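Side-chain contact in decapping and exoribonuclease protein 1 (PDB 4GPS), which removes NAD caps from the 5' ends of RNAs and also degrades RNA as a 5'-3' exoribonuclease, using a divalent metal cation: residues S180-I185 and A279-I284. Residues are numbered along the deposited sequence; the frame is centred on the assembly and turned at random.
Sequences SLRHHI and AEMDSI. With CIT (citric acid), chain B.
Arg182 lays one face of its guanidinium over the methyl of Ala279, whose CB sits 3.5 Å above the plane, over its centre. So small a side chain suits this place, because it lets the flat cation settle close against strand 273-285; CB of Ala279 is 3.6 Å from both NE and CZ of Arg182. The chain of Arg182 leaves the backbone just after strand 176-181 with CG anti to the backbone N (chi1 -177°) and runs extended until a bend at chi3 (60°) swings the guanidinium along the strand. Met281, doubly bent, crosses the arginine at about a right angle and brings its CE to 3.8 Å from NH2 of Arg182, a flexible apolar chain filling in beside the cation.

The polar contacts run through a bound citrate that was probably picked up during crystallisation. Its O3 takes a bond from NE of Arg182 at 3.2 Å and weak ones from NH2 of Arg182 and the backbone N of Glu280, so that this carboxylate bridges the two segments. At the edge of the His183 ring, ND1 donates to citrate O5 at 2.8 Å, an imidazole N-H matched to a carboxylate. The remaining nitrogen, NH1 of Arg182, forms a salt bridge with Glu293, a metal ligand, which would place the arginine in the second shell of the metal site. With Arg182 cut back to an alanine, Glu293 is likely to lose its salt-bridge partner, citrate O3 the bond from NE, and the methyl of Ala279 its flat cover.

Asp282, another metal ligand, lies where strand 273-285 is interrupted, and Glu280 by similarity binds substrate. The whole belongs to the active site of the PD-(D/E)XK nuclease fold of the DXO family, where Asp282, Glu293 and Ile294, with Glu243 from helix 233-246, bind the divalent cation.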
loop_
_atom_site.group_PDB
_atom_site.type_symbol
_atom_site.label_atom_id
_atom_site.label_comp_id
_atom_site.label_asym_id
_atom_site.label_seq_id
_atom_site.Cartn_x
_atom_site.Cartn_y
_atom_site.Cartn_z
ATOM N N SER A 180 -10.924 -4.096 -0.479
ATOM C CA SER A 180 -10.007 -3.881 -1.583
ATOM C C SER A 180 -8.574 -4.383 -1.391
ATOM O O SER A 180 -8.151 -4.626 -0.265
ATOM C CB SER A 180 -9.992 -2.358 -1.842
ATOM O OG SER A 180 -9.006 -1.971 -2.770
ATOM N N LEU A 181 -7.830 -4.557 -2.491
ATOM C CA LEU A 181 -6.416 -4.899 -2.364
ATOM C C LEU A 181 -5.774 -3.564 -1.930
ATOM O O LEU A 181 -6.257 -2.482 -2.309
ATOM C CB LEU A 181 -5.833 -5.314 -3.697
ATOM C CG LEU A 181 -6.554 -6.512 -4.290
ATOM C CD1 LEU A 181 -6.138 -6.678 -5.762
ATOM C CD2 LEU A 181 -6.261 -7.751 -3.426
ATOM N N ARG A 182 -4.710 -3.626 -1.131
ATOM C CA ARG A 182 -4.047 -2.421 -0.662
ATOM C C ARG A 182 -3.614 -1.466 -1.791
ATOM O O ARG A 182 -3.718 -0.249 -1.662
ATOM C CB ARG A 182 -2.830 -2.789 0.177
ATOM C CG ARG A 182 -2.139 -1.574 0.745
ATOM C CD ARG A 182 -1.080 -1.963 1.738
ATOM N NE ARG A 182 -0.114 -2.792 1.064
ATOM C CZ ARG A 182 1.005 -3.201 1.628
ATOM N NH1 ARG A 182 1.286 -2.839 2.872
ATOM N NH2 ARG A 182 1.827 -3.988 0.957
ATOM N N HIS A 183 -3.126 -2.025 -2.892
ATOM C CA HIS A 183 -2.677 -1.247 -4.040
ATOM C C HIS A 183 -3.682 -0.164 -4.455
ATOM O O HIS A 183 -3.292 0.959 -4.755
ATOM C CB HIS A 183 -2.411 -2.182 -5.239
ATOM C CG HIS A 183 -1.514 -1.585 -6.270
ATOM N ND1 HIS A 183 -0.137 -1.638 -6.179
ATOM C CD2 HIS A 183 -1.788 -0.841 -7.371
ATOM C CE1 HIS A 183 0.399 -0.950 -7.175
ATOM N NE2 HIS A 183 -0.579 -0.454 -7.913
ATOM N N HIS A 184 -4.973 -0.488 -4.486
ATOM C CA HIS A 184 -5.962 0.505 -4.905
ATOM C C HIS A 184 -6.253 1.557 -3.866
ATOM O O HIS A 184 -6.654 2.662 -4.228
ATOM C CB HIS A 184 -7.272 -0.141 -5.332
ATOM C CG HIS A 184 -7.106 -1.149 -6.415
ATOM N ND1 HIS A 184 -6.308 -0.924 -7.517
ATOM C CD2 HIS A 184 -7.575 -2.413 -6.535
ATOM C CE1 HIS A 184 -6.283 -2.012 -8.266
ATOM N NE2 HIS A 184 -7.042 -2.929 -7.692
ATOM N N ILE A 185 -6.077 1.228 -2.582
ATOM C CA ILE A 185 -6.315 2.229 -1.569
ATOM C C ILE A 185 -5.125 3.188 -1.716
ATOM O O ILE A 185 -5.287 4.399 -1.767
ATOM C CB ILE A 185 -6.401 1.621 -0.133
ATOM C CG1 ILE A 185 -7.549 0.589 -0.041
ATOM C CG2 ILE A 185 -6.688 2.720 0.848
ATOM C CD1 ILE A 185 -8.889 1.166 -0.486
ATOM N N ALA A 279 -3.200 -7.263 1.767
ATOM C CA ALA A 279 -1.844 -6.811 1.447
ATOM C C ALA A 279 -0.888 -7.971 1.350
ATOM O O ALA A 279 -0.932 -8.895 2.155
ATOM C CB ALA A 279 -1.339 -5.825 2.524
ATOM N N GLU A 280 -0.021 -7.938 0.360
ATOM C CA GLU A 280 0.956 -8.995 0.243
ATOM C C GLU A 280 2.133 -8.553 1.108
ATOM O O GLU A 280 2.597 -7.405 0.983
ATOM C CB GLU A 280 1.400 -9.171 -1.211
ATOM C CG GLU A 280 2.750 -9.892 -1.321
ATOM C CD GLU A 280 3.169 -10.189 -2.755
ATOM O OE1 GLU A 280 4.249 -10.812 -2.930
ATOM O OE2 GLU A 280 2.418 -9.808 -3.692
ATOM N N MET A 281 2.583 -9.445 1.997
ATOM C CA MET A 281 3.713 -9.186 2.886
ATOM C C MET A 281 4.890 -9.991 2.373
ATOM O O MET A 281 4.765 -11.193 2.138
ATOM C CB MET A 281 3.395 -9.632 4.311
ATOM C CG MET A 281 2.084 -9.057 4.843
ATOM S SD MET A 281 2.126 -7.242 5.274
ATOM C CE MET A 281 1.682 -6.539 3.729
ATOM N N ASP A 282 6.030 -9.328 2.200
ATOM C CA ASP A 282 7.230 -9.978 1.716
ATOM C C ASP A 282 7.837 -10.907 2.724
ATOM O O ASP A 282 8.362 -11.956 2.362
ATOM C CB ASP A 282 8.308 -8.961 1.359
ATOM C CG ASP A 282 7.890 -8.009 0.287
ATOM O OD1 ASP A 282 7.123 -8.408 -0.618
ATOM O OD2 ASP A 282 8.353 -6.853 0.363
ATOM N N SER A 283 7.765 -10.542 3.996
ATOM C CA SER A 283 8.389 -11.389 4.992
ATOM C C SER A 283 8.100 -10.963 6.391
ATOM O O SER A 283 7.507 -9.904 6.627
ATOM C CB SER A 283 9.903 -11.321 4.829
ATOM O OG SER A 283 10.393 -10.036 5.245
ATOM N N ILE A 284 8.546 -11.799 7.326
ATOM C CA ILE A 284 8.433 -11.495 8.748
ATOM C C ILE A 284 9.838 -11.489 9.317
ATOM O O ILE A 284 10.674 -12.307 8.928
ATOM C CB ILE A 284 7.687 -12.543 9.579
ATOM C CG1 ILE A 284 6.239 -12.667 9.122
ATOM C CG2 ILE A 284 7.661 -12.091 11.039
ATOM C CD1 ILE A 284 6.051 -13.568 7.923
HETATM C C1 CIT B . 2.510 -0.420 -3.348
HETATM O O1 CIT B . 1.399 0.023 -3.567
HETATM O O2 CIT B . 3.598 0.180 -3.898
HETATM C C2 CIT B . 2.669 -1.658 -2.466
HETATM C C3 CIT B . 1.810 -2.824 -3.013
HETATM O O7 CIT B . 0.459 -2.376 -3.116
HETATM C C4 CIT B . 1.892 -4.040 -2.053
HETATM C C5 CIT B . 0.667 -4.949 -2.149
HETATM O O3 CIT B . -0.177 -4.904 -1.290
HETATM O O4 CIT B . 0.530 -5.807 -3.199
HETATM C C6 CIT B . 2.339 -3.252 -4.375
HETATM O O5 CIT B . 1.567 -3.619 -5.248
HETATM O O6 CIT B . 3.676 -3.235 -4.609
#